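Local coordinates for protein cellulase CEL9M (Clostridium cellulolyticum, PDB 1IA6) that probably hydrolyses internal beta-1,4-glucosidic linkages in cellulose and related beta-glucans as a glycoside hydrolase family 9 endoglucanase, at residues 167-170 / 175-178; 77-82 / 217-222. All coordinates share one frame; numbering follows the deposited sequence.

Contact 1 (167-170 / 175-178); sequences LNYK and AYAT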
loop_
_atom_site.group_PDB
_atom_site.type_symbol
_atom_site.label_atom_id
_atom_site.label_comp_id
_atom_site.label_asym_id
_atom_site.label_seq_id
_atom_site.Cartn_x
_atom_site.Cartn_y
_atom_site.Cartn_z
ATOM N N LEU A 167 4.468 17.108 -1.934
ATOM C CA LEU A 167 3.335 17.819 -1.347
ATOM C C LEU A 167 3.294 17.731 0.176
ATOM O O LEU A 167 2.942 18.700 0.844
ATOM C CB LEU A 167 2.023 17.284 -1.926
ATOM C CG LEU A 167 1.817 17.532 -3.425
ATOM C CD1 LEU A 167 0.637 16.712 -3.939
ATOM C CD2 LEU A 167 1.599 19.021 -3.665
ATOM N N ASN A 168 3.663 16.576 0.721
ATOM C CA ASN A 168 3.640 16.374 2.168
ATOM C C ASN A 168 4.909 16.802 2.906
ATOM O O ASN A 168 4.888 16.959 4.124
ATOM C CB ASN A 168 3.388 14.892 2.506
ATOM C CG ASN A 168 2.010 14.408 2.088
ATOM O OD1 ASN A 168 1.022 15.120 2.232
ATOM N ND2 ASN A 168 1.938 13.173 1.587
ATOM N N TYR A 169 6.003 17.005 2.178
ATOM C CA TYR A 169 7.279 17.339 2.810
ATOM C C TYR A 169 7.865 18.718 2.495
ATOM O O TYR A 169 8.855 19.124 3.110
ATOM C CB TYR A 169 8.301 16.265 2.419
ATOM C CG TYR A 169 9.315 15.914 3.485
ATOM C CD1 TYR A 169 8.917 15.354 4.698
ATOM C CD2 TYR A 169 10.679 16.086 3.256
ATOM C CE1 TYR A 169 9.853 14.967 5.654
ATOM C CE2 TYR A 169 11.623 15.703 4.206
ATOM C CZ TYR A 169 11.202 15.143 5.400
ATOM O OH TYR A 169 12.133 14.741 6.330
ATOM N N LYS A 170 7.262 19.435 1.553
ATOM C CA LYS A 170 7.771 20.749 1.151
ATOM C C LYS A 170 7.934 21.761 2.282
ATOM O O LYS A 170 8.805 22.627 2.214
ATOM C CB LYS A 170 6.881 21.345 0.054
ATOM C CG LYS A 170 5.438 21.580 0.470
ATOM C CD LYS A 170 4.548 21.886 -0.733
ATOM C CE LYS A 170 4.951 23.181 -1.420
ATOM N NZ LYS A 170 4.045 23.516 -2.556
ATOM N N ALA A 175 14.160 21.326 -0.173
ATOM C CA ALA A 175 15.173 20.817 -1.092
ATOM C C ALA A 175 14.920 19.338 -1.381
ATOM O O ALA A 175 14.933 18.910 -2.537
ATOM C CB ALA A 175 16.561 21.004 -0.499
ATOM N N TYR A 176 14.689 18.556 -0.329
ATOM C CA TYR A 176 14.423 17.133 -0.503
ATOM C C TYR A 176 13.113 16.955 -1.261
ATOM O O TYR A 176 13.007 16.107 -2.148
ATOM C CB TYR A 176 14.319 16.424 0.850
ATOM C CG TYR A 176 14.113 14.925 0.721
ATOM C CD1 TYR A 176 15.184 14.071 0.447
ATOM C CD2 TYR A 176 12.840 14.366 0.835
ATOM C CE1 TYR A 176 14.990 12.693 0.290
ATOM C CE2 TYR A 176 12.636 12.994 0.678
ATOM C CZ TYR A 176 13.710 12.165 0.407
ATOM O OH TYR A 176 13.507 10.808 0.263
ATOM N N ALA A 177 12.115 17.759 -0.909
ATOM C CA ALA A 177 10.814 17.679 -1.561
ATOM C C ALA A 177 10.936 17.909 -3.064
ATOM O O ALA A 177 10.342 17.187 -3.860
ATOM C CB ALA A 177 9.857 18.695 -0.946
ATOM N N THR A 178 11.722 18.909 -3.452
ATOM C CA THR A 178 11.905 19.214 -4.863
ATOM C C THR A 178 12.659 18.093 -5.566
ATOM O O THR A 178 12.411 17.812 -6.734
ATOM C CB THR A 178 12.642 20.556 -5.040
ATOM O OG1 THR A 178 11.808 21.611 -4.543
ATOM C CG2 THR A 178 12.959 20.811 -6.509
#
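Tyr-169 reaches from the last turn of helix 152-169 to the first turn of helix 174-193, beside Ala-177 and Tyr-176. Its CB lies 4.4 Å from the CB of Ala-177. Farther out, the flank turned to helix 174-193 meets Tyr-176: Tyr-169 CD2 is 3.7 Å and Tyr-169 CE2 3.8 Å from Tyr-176 CD2. The two rings meet obliquely, their planes at 74° and their centroids 5.7 Å apart. The Tyr-169 side chain also touches Leu-95 and Lys-99 of helix 91-107. With CG anti to the backbone nitrogen (chi1 -177°), the ring of Tyr-176 projects from its helix toward the same helix 91-107, where its hydroxyl hydrogen-bonds Thr-102 OG1 and Lys-99 makes a cation-pi contact with the ring. The methyl of Ala-177 fits against the turn itself, its CB 3.6 Å from Lys-170 CA and 3.7 Å from Lys-170 N. Lys-170 adds its CB, after which the chain leads away toward a weak bond with Tyr-166 OH. Two successive helices joined by a short turn form an alpha-alpha hairpin, here within the (alpha/alpha)6 barrel of family 9 glycoside hydrolases.

Contact 2 (77-82 / 217-222); sequences SLYEFK and ATWLYT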
loop_
_atom_site.group_PDB
_atom_site.type_symbol
_atom_site.label_atom_id
_atom_site.label_comp_id
_atom_site.label_asym_id
_atom_site.label_seq_id
_atom_site.Cartn_x
_atom_site.Cartn_y
_atom_site.Cartn_z
ATOM N N SER A 77 -3.068 9.171 2.082
ATOM C CA SER A 77 -3.722 9.194 3.386
ATOM C C SER A 77 -3.321 10.438 4.176
ATOM O O SER A 77 -4.167 11.120 4.756
ATOM C CB SER A 77 -3.346 7.941 4.187
ATOM O OG SER A 77 -3.677 6.756 3.481
ATOM N N LEU A 78 -2.025 10.727 4.189
ATOM C CA LEU A 78 -1.499 11.880 4.917
ATOM C C LEU A 78 -1.961 13.189 4.279
ATOM O O LEU A 78 -2.287 14.153 4.972
ATOM C CB LEU A 78 0.030 11.833 4.943
ATOM C CG LEU A 78 0.750 12.933 5.732
ATOM C CD1 LEU A 78 0.329 12.882 7.195
ATOM C CD2 LEU A 78 2.252 12.743 5.604
ATOM N N TYR A 79 -1.987 13.212 2.952
ATOM C CA TYR A 79 -2.402 14.395 2.208
ATOM C C TYR A 79 -3.870 14.752 2.433
ATOM O O TYR A 79 -4.209 15.917 2.636
ATOM C CB TYR A 79 -2.161 14.181 0.710
ATOM C CG TYR A 79 -2.527 15.376 -0.147
ATOM C CD1 TYR A 79 -1.695 16.493 -0.214
ATOM C CD2 TYR A 79 -3.707 15.389 -0.888
ATOM C CE1 TYR A 79 -2.031 17.595 -1.002
ATOM C CE2 TYR A 79 -4.053 16.483 -1.676
ATOM C CZ TYR A 79 -3.210 17.579 -1.729
ATOM O OH TYR A 79 -3.542 18.655 -2.520
ATOM N N GLU A 80 -4.740 13.747 2.399
ATOM C CA GLU A 80 -6.176 13.971 2.567
ATOM C C GLU A 80 -6.660 14.095 4.010
ATOM O O GLU A 80 -7.617 14.823 4.280
ATOM C CB GLU A 80 -6.968 12.843 1.898
ATOM C CG GLU A 80 -6.721 12.664 0.404
ATOM C CD GLU A 80 -7.333 13.765 -0.451
ATOM O OE1 GLU A 80 -8.163 14.547 0.060
ATOM O OE2 GLU A 80 -6.992 13.835 -1.649
ATOM N N PHE A 81 -6.018 13.380 4.930
ATOM C CA PHE A 81 -6.437 13.398 6.330
ATOM C C PHE A 81 -5.330 13.809 7.296
ATOM O O PHE A 81 -5.212 13.248 8.385
ATOM C CB PHE A 81 -6.965 12.014 6.729
ATOM C CG PHE A 81 -8.073 11.505 5.845
ATOM C CD1 PHE A 81 -9.294 12.170 5.782
ATOM C CD2 PHE A 81 -7.892 10.361 5.070
ATOM C CE1 PHE A 81 -10.322 11.704 4.956
ATOM C CE2 PHE A 81 -8.913 9.887 4.242
ATOM C CZ PHE A 81 -10.129 10.564 4.186
ATOM N N LYS A 82 -4.538 14.799 6.905
ATOM C CA LYS A 82 -3.436 15.270 7.732
ATOM C C LYS A 82 -3.826 15.568 9.178
ATOM O O LYS A 82 -3.072 15.256 10.100
ATOM C CB LYS A 82 -2.811 16.518 7.106
ATOM C CG LYS A 82 -1.676 17.108 7.921
ATOM C CD LYS A 82 -1.109 18.345 7.249
ATOM C CE LYS A 82 -0.159 19.086 8.176
ATOM N NZ LYS A 82 0.921 18.192 8.666
ATOM N N ALA A 217 -0.491 11.341 -13.307
ATOM C CA ALA A 217 -0.686 12.613 -13.988
ATOM C C ALA A 217 -1.513 13.593 -13.156
ATOM O O ALA A 217 -1.214 14.785 -13.128
ATOM C CB ALA A 217 -1.352 12.381 -15.347
ATOM N N THR A 218 -2.545 13.102 -12.470
ATOM C CA THR A 218 -3.366 14.001 -11.665
ATOM C C THR A 218 -2.558 14.609 -10.520
ATOM O O THR A 218 -2.779 15.760 -10.147
ATOM C CB THR A 218 -4.628 13.307 -11.081
ATOM O OG1 THR A 218 -4.248 12.321 -10.117
ATOM C CG2 THR A 218 -5.444 12.654 -12.194
ATOM N N TRP A 219 -1.617 13.851 -9.967
ATOM C CA TRP A 219 -0.803 14.378 -8.877
ATOM C C TRP A 219 0.207 15.401 -9.386
ATOM O O TRP A 219 0.461 16.408 -8.728
ATOM C CB TRP A 219 -0.106 13.240 -8.125
ATOM C CG TRP A 219 -1.075 12.501 -7.260
ATOM C CD1 TRP A 219 -1.516 11.219 -7.426
ATOM C CD2 TRP A 219 -1.802 13.036 -6.148
ATOM N NE1 TRP A 219 -2.480 10.926 -6.489
ATOM C CE2 TRP A 219 -2.675 12.024 -5.692
ATOM C CE3 TRP A 219 -1.804 14.278 -5.493
ATOM C CZ2 TRP A 219 -3.546 12.214 -4.611
ATOM C CZ3 TRP A 219 -2.671 14.468 -4.418
ATOM C CH2 TRP A 219 -3.531 13.439 -3.989
ATOM N N LEU A 220 0.775 15.157 -10.560
ATOM C CA LEU A 220 1.725 16.109 -11.115
ATOM C C LEU A 220 0.994 17.417 -11.405
ATOM O O LEU A 220 1.582 18.495 -11.322
ATOM C CB LEU A 220 2.383 15.540 -12.377
ATOM C CG LEU A 220 3.525 14.571 -12.034
ATOM C CD1 LEU A 220 3.926 13.757 -13.252
ATOM C CD2 LEU A 220 4.706 15.364 -11.494
ATOM N N TYR A 221 -0.294 17.330 -11.732
ATOM C CA TYR A 221 -1.069 18.542 -11.980
ATOM C C TYR A 221 -1.238 19.305 -10.666
ATOM O O TYR A 221 -1.026 20.511 -10.602
ATOM C CB TYR A 221 -2.455 18.218 -12.539
ATOM C CG TYR A 221 -3.338 19.446 -12.628
ATOM C CD1 TYR A 221 -3.059 20.463 -13.541
ATOM C CD2 TYR A 221 -4.420 19.616 -11.763
ATOM C CE1 TYR A 221 -3.839 21.625 -13.590
ATOM C CE2 TYR A 221 -5.205 20.771 -11.801
ATOM C CZ TYR A 221 -4.909 21.768 -12.716
ATOM O OH TYR A 221 -5.683 22.907 -12.756
ATOM N N THR A 222 -1.629 18.592 -9.616
ATOM C CA THR A 222 -1.824 19.218 -8.315
ATOM C C THR A 222 -0.552 19.923 -7.831
ATOM O O THR A 222 -0.615 20.986 -7.216
ATOM C CB THR A 222 -2.249 18.178 -7.259
ATOM O OG1 THR A 222 -3.493 17.581 -7.652
ATOM C CG2 THR A 222 -2.416 18.834 -5.891
#
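Glu-80 OE2 accepts a hydrogen bond from Trp-76 NE1, one helical turn earlier, while the other carboxylate oxygen, OE1, forms a salt bridge with Lys-322 of helix 306-323, so both oxygens have a partner. Glu-80 OE2 also stands 4.2 Å from Trp-219 CH2, at the edge of the indole and near its plane. A bend at chi2 (-72°) turns the carboxylate back alongside the ring of Tyr-79, whose edge OE2 also faces. Tyr-79 and Trp-219 make the main contact, an offset edge-to-face pair with planes at 89° and six-membered ring centroids 5.2 Å apart. The CZ3-CH2 edge of the indole is turned to one face of the phenol ring, offset toward its rim: Trp-219 CH2 is 3.7 Å from Tyr-79 CD2, and Trp-219 CZ3 is 3.7 Å from Tyr-79 CE2. These long aromatic side chains bridge helices 64-80 and 210-224 of the (alpha/alpha)6 barrel; between segments 77-82 and 217-222 the nearest CA atoms, of Tyr-79 and Trp-219, are 11.2 Å apart. Helix 210-224 also carries the calcium ligands Asp-211 and Asp-212, the latter's side chain about 10 Å from that of Trp-219. A chi1 of -178° swings the Tyr-79 ring away from its own backbone N, and its OH lies 3.6 Å from Thr-222 CG2. On the other branch of Thr-222, OG1 hydrogen-bonds Arg-266 NH2, and Arg-266 also makes a cation-pi contact with Trp-219.

Contacts 1 and 2 have centres about 13 Å apart, on the same side of the chain's centre, and together involve four helices of the barrel. In chain order these are 64-80, 152-169, 174-193 and 210-224, so both segments of contact 1 fall between the two segments of contact 2 in the sequence. Segment 167-170 joins the two directly: Leu-167 CD1 packs 3.8 Å from Trp-219 CE3, while Asn-168 OD1 lies 3.5 Å from Tyr-79 CA. Asn-168 ND2 also hydrogen-bonds Gly-75 O of helix 64-80. The last turn of helix 152-169 thus touches both sides of contact 2, so the hairpin packs directly against the pair of helices joined by contact 2.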